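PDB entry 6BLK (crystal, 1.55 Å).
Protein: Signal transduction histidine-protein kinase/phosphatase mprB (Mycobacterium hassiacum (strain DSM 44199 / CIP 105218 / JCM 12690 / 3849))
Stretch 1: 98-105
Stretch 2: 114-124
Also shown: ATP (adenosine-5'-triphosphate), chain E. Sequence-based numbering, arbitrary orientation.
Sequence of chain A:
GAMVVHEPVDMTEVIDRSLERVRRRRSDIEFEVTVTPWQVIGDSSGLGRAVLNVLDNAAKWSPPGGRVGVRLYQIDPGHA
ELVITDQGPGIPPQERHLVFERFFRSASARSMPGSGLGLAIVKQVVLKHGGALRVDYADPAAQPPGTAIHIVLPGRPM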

ATOM      1  N   LEU A  98      -0.309   0.281 -16.243  1.00 30.89           N
ATOM      2  CA  LEU A  98       0.783   1.227 -16.077  1.00 28.08           C
ATOM      3  C   LEU A  98       1.107   1.454 -14.616  1.00 18.47           C
ATOM      4  O   LEU A  98       2.166   2.003 -14.296  1.00 20.63           O
ATOM      5  N   VAL A  99       0.219   1.037 -13.720  1.00 18.10           N
ATOM      6  CA  VAL A  99       0.480   1.205 -12.306  1.00 21.48           C
ATOM      7  C   VAL A  99       1.644   0.287 -11.951  1.00 18.12           C
ATOM      8  O   VAL A  99       1.710  -0.867 -12.401  1.00 19.24           O
ATOM      9  N   PHE A 100       2.558   0.800 -11.148  1.00 21.64           N
ATOM     10  CA  PHE A 100       3.785   0.192 -10.695  1.00 20.44           C
ATOM     11  C   PHE A 100       4.908   0.417 -11.717  1.00 16.75           C
ATOM     12  O   PHE A 100       6.042   0.082 -11.407  1.00 16.61           O
ATOM     13  N   GLU A 101       4.652   1.020 -12.881  1.00 16.68           N
ATOM     14  CA  GLU A 101       5.726   1.419 -13.797  1.00 19.78           C
ATOM     15  C   GLU A 101       6.189   2.838 -13.492  1.00 20.86           C
ATOM     16  O   GLU A 101       5.372   3.724 -13.232  1.00 16.53           O
ATOM     17  N   ARG A 102       7.496   3.063 -13.573  1.00 13.81           N
ATOM     18  CA  ARG A 102       8.022   4.407 -13.373  1.00 16.89           C
ATOM     19  C   ARG A 102       7.374   5.397 -14.330  1.00 16.62           C
ATOM     20  O   ARG A 102       7.200   5.124 -15.525  1.00 16.69           O
ATOM     21  N   PHE A 103       7.027   6.560 -13.770  1.00 14.98           N
ATOM     22  CA  PHE A 103       6.581   7.736 -14.499  1.00 13.49           C
ATOM     23  C   PHE A 103       5.140   7.611 -14.978  1.00 21.33           C
ATOM     24  O   PHE A 103       4.677   8.406 -15.800  1.00 23.95           O
ATOM     25  N   PHE A 104       4.394   6.651 -14.454  1.00 16.06           N
ATOM     26  CA  PHE A 104       2.950   6.638 -14.663  1.00 16.92           C
ATOM     27  C   PHE A 104       2.280   7.791 -13.929  1.00 16.89           C
ATOM     28  O   PHE A 104       2.660   8.141 -12.811  1.00 17.27           O
ATOM     29  N   ARG A 105       1.306   8.416 -14.603  1.00 17.54           N
ATOM     30  CA  ARG A 105       0.489   9.481 -14.033  1.00 17.62           C
ATOM     31  C   ARG A 105      -0.933   9.281 -14.536  1.00 21.13           C
ATOM     32  O   ARG A 105      -1.165   9.309 -15.750  1.00 25.36           O
ATOM     33  N   GLY A 114       5.477  15.116  -7.425  1.00 24.01           N
ATOM     34  CA  GLY A 114       5.897  13.733  -7.337  1.00 24.32           C
ATOM     35  C   GLY A 114       6.227  13.273  -8.731  1.00 20.20           C
ATOM     36  O   GLY A 114       5.486  13.578  -9.664  1.00 25.69           O
ATOM     37  N   SER A 115       7.306  12.511  -8.909  1.00 22.10           N
ATOM     38  CA  SER A 115       7.731  12.192 -10.264  1.00 25.05           C
ATOM     39  C   SER A 115       7.431  10.758 -10.674  1.00 31.22           C
ATOM     40  O   SER A 115       7.908  10.315 -11.721  1.00 27.64           O
ATOM     41  N   GLY A 116       6.631  10.037  -9.901  1.00 16.79           N
ATOM     42  CA  GLY A 116       6.132   8.748 -10.358  1.00 17.45           C
ATOM     43  C   GLY A 116       7.080   7.601 -10.132  1.00 16.42           C
ATOM     44  O   GLY A 116       7.224   6.749 -11.009  1.00 16.58           O
ATOM     45  N   LEU A 117       7.743   7.570  -8.985  1.00 14.32           N
ATOM     46  CA  LEU A 117       8.653   6.498  -8.649  1.00 11.86           C
ATOM     47  C   LEU A 117       8.183   5.632  -7.492  1.00 12.63           C
ATOM     48  O   LEU A 117       8.686   4.516  -7.357  1.00 12.72           O
ATOM     49  N   GLY A 118       7.208   6.091  -6.698  1.00 12.85           N
ATOM     50  CA  GLY A 118       6.866   5.419  -5.449  1.00 13.42           C
ATOM     51  C   GLY A 118       6.358   4.005  -5.653  1.00 12.58           C
ATOM     52  O   GLY A 118       6.721   3.091  -4.904  1.00 15.33           O
ATOM     53  N   LEU A 119       5.491   3.801  -6.629  1.00 11.30           N
ATOM     54  CA  LEU A 119       4.890   2.483  -6.785  1.00 12.94           C
ATOM     55  C   LEU A 119       5.820   1.516  -7.497  1.00 10.66           C
ATOM     56  O   LEU A 119       5.762   0.319  -7.244  1.00 10.91           O
ATOM     57  N   ALA A 120       6.686   1.997  -8.381  1.00  7.51           N
ATOM     58  CA  ALA A 120       7.756   1.126  -8.888  1.00 10.70           C
ATOM     59  C   ALA A 120       8.616   0.563  -7.755  1.00 10.13           C
ATOM     60  O   ALA A 120       9.028  -0.606  -7.796  1.00 10.69           O
ATOM     61  N   ILE A 121       8.924   1.379  -6.748  1.00 12.51           N
ATOM     62  CA  ILE A 121       9.663   0.910  -5.578  1.00 11.63           C
ATOM     63  C   ILE A 121       8.855  -0.139  -4.830  1.00 10.66           C
ATOM     64  O   ILE A 121       9.396  -1.143  -4.375  1.00 11.89           O
ATOM     65  N   VAL A 122       7.557   0.088  -4.671  1.00  9.99           N
ATOM     66  CA  VAL A 122       6.688  -0.870  -3.992  1.00 12.64           C
ATOM     67  C   VAL A 122       6.765  -2.235  -4.677  1.00 14.77           C
ATOM     68  O   VAL A 122       6.903  -3.264  -4.013  1.00 11.33           O
ATOM     69  N   LYS A 123       6.566  -2.266  -6.002  1.00 11.97           N
ATOM     70  CA  LYS A 123       6.636  -3.512  -6.762  1.00 11.80           C
ATOM     71  C   LYS A 123       7.978  -4.211  -6.559  1.00 11.24           C
ATOM     72  O   LYS A 123       8.018  -5.429  -6.317  1.00 11.45           O
ATOM     73  N   GLN A 124       9.082  -3.463  -6.577  1.00 10.44           N
ATOM     74  CA  GLN A 124      10.398  -4.088  -6.394  1.00 13.76           C
ATOM     75  C   GLN A 124      10.503  -4.755  -5.015  1.00 11.56           C
ATOM     76  O   GLN A 124      10.909  -5.929  -4.884  1.00 12.60           O
TER

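A turn-rich loop, 98-105, packs against a glycine-rich loop and the helix that follows it, 114-124, through apolar side-chain contacts along the interface, with two hydrogen bonds to backbone oxygens of the second stretch, beside the bound ATP. Leu119 (m, t) points toward the loop: its CD1 lies 3.8 Å from CG1 of Val99 (t), and its CB 3.9 Å from CD1 of Phe100. Phe100 (chi1 m) leaves sideways, its ring edge meeting Leu119 O, 3.7 Å from CD1, while Lys123, extended through chi3, brings CD to 3.8 Å from Phe100 CB. Ala120 meets the loop closely: its CA makes a CA-H...O contact with Phe100 O at 3.2 Å; its CB sits 3.6 Å from CG of Arg102 (m, t, m). Phe103 (chi1 m) starts away, but its ring returns, CE1 reaching 3.6 Å from CD2 of Leu117 (m, t). The Phe103 backbone joins the two stretches with a nearly straight hydrogen bond, Phe103 N to Gly116 O, 2.8 Å. A CB on Gly116 would clash with Phe103 CA. Arg105, t through chi3, stretches out to donate NH1 to Gly114 O at 3.0 Å. The nucleotide is held by backbone amides: Leu117 N binds ATP O2G at 2.8 Å, Leu119 N binds ATP O1A at 2.9 Å, and Gly116 N binds ATP O3B at 3.2 Å.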

ATOM      1  CB  LEU A  98       0.438   2.582 -16.721  1.00 32.00           C
ATOM      2  CG  LEU A  98       0.535   2.756 -18.245  1.00 45.64           C
ATOM      3  CD1 LEU A  98       0.010   4.144 -18.696  1.00 35.61           C
ATOM      4  CD2 LEU A  98       1.976   2.553 -18.704  1.00 47.12           C
ATOM      5  CB  VAL A  99      -0.784   0.889 -11.480  1.00 15.01           C
ATOM      6  CG1 VAL A  99      -0.517   1.020  -9.973  1.00 23.14           C
ATOM      7  CG2 VAL A  99      -1.903   1.794 -11.857  1.00 23.31           C
ATOM      8  CB  PHE A 100       3.641  -1.309 -10.347  1.00 13.16           C
ATOM      9  CG  PHE A 100       2.500  -1.616  -9.416  1.00 12.07           C
ATOM     10  CD1 PHE A 100       2.516  -1.147  -8.118  1.00 15.17           C
ATOM     11  CD2 PHE A 100       1.392  -2.323  -9.847  1.00 18.00           C
ATOM     12  CE1 PHE A 100       1.468  -1.396  -7.254  1.00 20.41           C
ATOM     13  CE2 PHE A 100       0.341  -2.584  -8.986  1.00 15.71           C
ATOM     14  CZ  PHE A 100       0.381  -2.107  -7.682  1.00 16.21           C
ATOM     15  CB  GLU A 101       5.271   1.351 -15.249  1.00 19.04           C
ATOM     16  CG  GLU A 101       5.143  -0.043 -15.806  1.00 34.63           C
ATOM     17  CD  GLU A 101       6.369  -0.468 -16.591  1.00 55.44           C
ATOM     18  OE1 GLU A 101       6.884   0.346 -17.399  1.00 54.33           O
ATOM     19  OE2 GLU A 101       6.818  -1.617 -16.389  1.00 61.25           O
ATOM     20  CB  ARG A 102       9.541   4.444 -13.551  1.00 19.15           C
ATOM     21  CG  ARG A 102      10.293   3.836 -12.364  1.00 16.21           C
ATOM     22  CD  ARG A 102      11.805   3.911 -12.552  1.00 27.30           C
ATOM     23  NE  ARG A 102      12.134   3.263 -13.807  1.00 33.03           N
ATOM     24  CZ  ARG A 102      12.335   1.954 -13.937  1.00 31.79           C
ATOM     25  NH1 ARG A 102      12.281   1.155 -12.875  1.00 27.99           N
ATOM     26  NH2 ARG A 102      12.579   1.451 -15.133  1.00 20.39           N
ATOM     27  CB  PHE A 103       7.529   8.047 -15.659  1.00 12.17           C
ATOM     28  CG  PHE A 103       8.979   8.010 -15.257  1.00 17.23           C
ATOM     29  CD1 PHE A 103       9.422   8.677 -14.133  1.00 15.10           C
ATOM     30  CD2 PHE A 103       9.879   7.275 -15.977  1.00 13.53           C
ATOM     31  CE1 PHE A 103      10.741   8.623 -13.761  1.00 16.10           C
ATOM     32  CE2 PHE A 103      11.215   7.184 -15.589  1.00 17.32           C
ATOM     33  CZ  PHE A 103      11.644   7.851 -14.489  1.00 19.35           C
ATOM     34  CB  PHE A 104       2.348   5.316 -14.194  1.00 18.36           C
ATOM     35  CG  PHE A 104       0.843   5.344 -14.129  1.00 21.65           C
ATOM     36  CD1 PHE A 104       0.098   5.512 -15.284  1.00 30.23           C
ATOM     37  CD2 PHE A 104       0.180   5.224 -12.923  1.00 19.34           C
ATOM     38  CE1 PHE A 104      -1.276   5.548 -15.240  1.00 31.78           C
ATOM     39  CE2 PHE A 104      -1.186   5.252 -12.879  1.00 13.82           C
ATOM     40  CZ  PHE A 104      -1.916   5.419 -14.040  1.00 23.62           C
ATOM     41  CB  ARG A 105       1.046  10.846 -14.460  1.00 22.17           C
ATOM     42  CG  ARG A 105       0.803  11.985 -13.509  1.00 28.95           C
ATOM     43  CD  ARG A 105       1.657  13.173 -13.908  1.00 24.54           C
ATOM     44  NE  ARG A 105       1.405  14.321 -13.041  1.00 29.44           N
ATOM     45  CZ  ARG A 105       2.126  14.674 -11.983  1.00 26.65           C
ATOM     46  NH1 ARG A 105       3.191  13.978 -11.603  1.00 30.53           N
ATOM     47  NH2 ARG A 105       1.781  15.749 -11.293  1.00 28.69           N
ATOM     48  CB  SER A 115       9.214  12.506 -10.431  1.00 39.88           C
ATOM     49  OG  SER A 115       9.361  13.900 -10.626  1.00 42.03           O
ATOM     50  CB  LEU A 117      10.022   7.086  -8.306  1.00 14.80           C
ATOM     51  CG  LEU A 117      10.648   7.918  -9.445  1.00 19.80           C
ATOM     52  CD1 LEU A 117      11.763   8.787  -8.923  1.00 20.57           C
ATOM     53  CD2 LEU A 117      11.175   7.021 -10.539  1.00 22.57           C
ATOM     54  CB  LEU A 119       3.577   2.581  -7.525  1.00  8.28           C
ATOM     55  CG  LEU A 119       2.423   3.122  -6.670  1.00 15.14           C
ATOM     56  CD1 LEU A 119       1.190   3.320  -7.533  1.00 19.22           C
ATOM     57  CD2 LEU A 119       2.062   2.241  -5.521  1.00 14.06           C
ATOM     58  CB  ALA A 120       8.618   1.893  -9.889  1.00 12.66           C
ATOM     59  CB  ILE A 121      10.022   2.099  -4.674  1.00 12.01           C
ATOM     60  CG1 ILE A 121      11.030   3.000  -5.392  1.00 22.53           C
ATOM     61  CG2 ILE A 121      10.521   1.670  -3.300  1.00 19.34           C
ATOM     62  CD1 ILE A 121      12.344   2.344  -5.754  1.00 30.74           C
ATOM     63  CB  VAL A 122       5.233  -0.359  -3.948  1.00 16.30           C
ATOM     64  CG1 VAL A 122       4.311  -1.420  -3.434  1.00 13.04           C
ATOM     65  CG2 VAL A 122       5.140   0.856  -3.087  1.00 11.12           C
ATOM     66  CB  LYS A 123       6.381  -3.247  -8.244  1.00 13.62           C
ATOM     67  CG  LYS A 123       6.451  -4.485  -9.081  1.00 12.88           C
ATOM     68  CD  LYS A 123       6.118  -4.220 -10.508  1.00 18.70           C
ATOM     69  CE  LYS A 123       6.311  -5.450 -11.390  1.00 19.10           C
ATOM     70  NZ  LYS A 123       5.027  -6.106 -11.699  1.00 44.34           N
ATOM     71  CB  GLN A 124      11.487  -3.028  -6.574  1.00 17.34           C
ATOM     72  CG  GLN A 124      12.915  -3.625  -6.507  1.00 14.31           C
ATOM     73  CD  GLN A 124      13.966  -2.737  -7.167  1.00 43.17           C
ATOM     74  OE1 GLN A 124      13.643  -1.846  -7.962  1.00 42.78           O
ATOM     75  NE2 GLN A 124      15.230  -2.977  -6.838  1.00 56.34           N
TER
HETATM   76  PG  ATP E 501       6.111   9.664  -5.958  1.00 16.53           P
HETATM   77  O1G ATP E 501       5.327   8.519  -5.345  1.00 13.19           O
HETATM   78  O2G ATP E 501       7.363   9.311  -6.777  1.00 14.41           O
HETATM   79  O3G ATP E 501       6.325  10.845  -5.026  1.00 19.04           O
HETATM   80  PB  ATP E 501       3.603   9.777  -7.465  1.00 14.36           P
HETATM   81  O1B ATP E 501       3.104  10.694  -8.567  1.00 19.29           O
HETATM   82  O2B ATP E 501       2.922   9.715  -6.142  1.00 11.83           O
HETATM   83  O3B ATP E 501       5.125  10.253  -7.113  1.00 13.25           O
HETATM   84  PA  ATP E 501       3.298   6.864  -7.649  1.00 11.69           P
HETATM   85  O1A ATP E 501       4.208   5.841  -8.325  1.00 15.25           O
HETATM   86  O2A ATP E 501       3.148   6.794  -6.150  1.00 13.53           O
HETATM   87  O3A ATP E 501       3.852   8.315  -8.152  1.00 12.75           O
HETATM   88  O5' ATP E 501       1.915   6.817  -8.388  1.00 14.45           O
HETATM   89  C5' ATP E 501       1.849   6.908  -9.801  1.00 20.96           C
HETATM   90  C4' ATP E 501       0.572   7.648 -10.179  1.00 19.14           C
HETATM   91  O4' ATP E 501      -0.515   6.747  -9.940  1.00 18.42           O
HETATM   92  C3' ATP E 501       0.233   8.930  -9.410  1.00 20.17           C
HETATM   93  O3' ATP E 501       0.863  10.097  -9.983  1.00 14.50           O
HETATM   94  C2' ATP E 501      -1.276   8.961  -9.562  1.00 17.20           C
HETATM   95  O2' ATP E 501      -1.672   9.453 -10.855  1.00 16.87           O
HETATM   96  C1' ATP E 501      -1.648   7.496  -9.519  1.00 20.14           C
HETATM   97  N9  ATP E 501      -2.000   7.013  -8.171  1.00 15.30           N
HETATM   98  C8  ATP E 501      -1.248   6.229  -7.326  1.00 15.99           C
HETATM   99  N7  ATP E 501      -1.951   5.957  -6.189  1.00 13.76           N
HETATM  100  C5  ATP E 501      -3.149   6.567  -6.322  1.00 12.87           C
HETATM  101  C6  ATP E 501      -4.331   6.627  -5.491  1.00 19.30           C
HETATM  102  N6  ATP E 501      -4.317   6.027  -4.293  1.00 15.23           N
HETATM  103  N1  ATP E 501      -5.372   7.320  -5.951  1.00 17.54           N
HETATM  104  C2  ATP E 501      -5.358   7.933  -7.149  1.00 15.01           C
HETATM  105  N3  ATP E 501      -4.307   7.899  -7.979  1.00 18.56           N
HETATM  106  C4  ATP E 501      -3.192   7.227  -7.613  1.00 18.46           C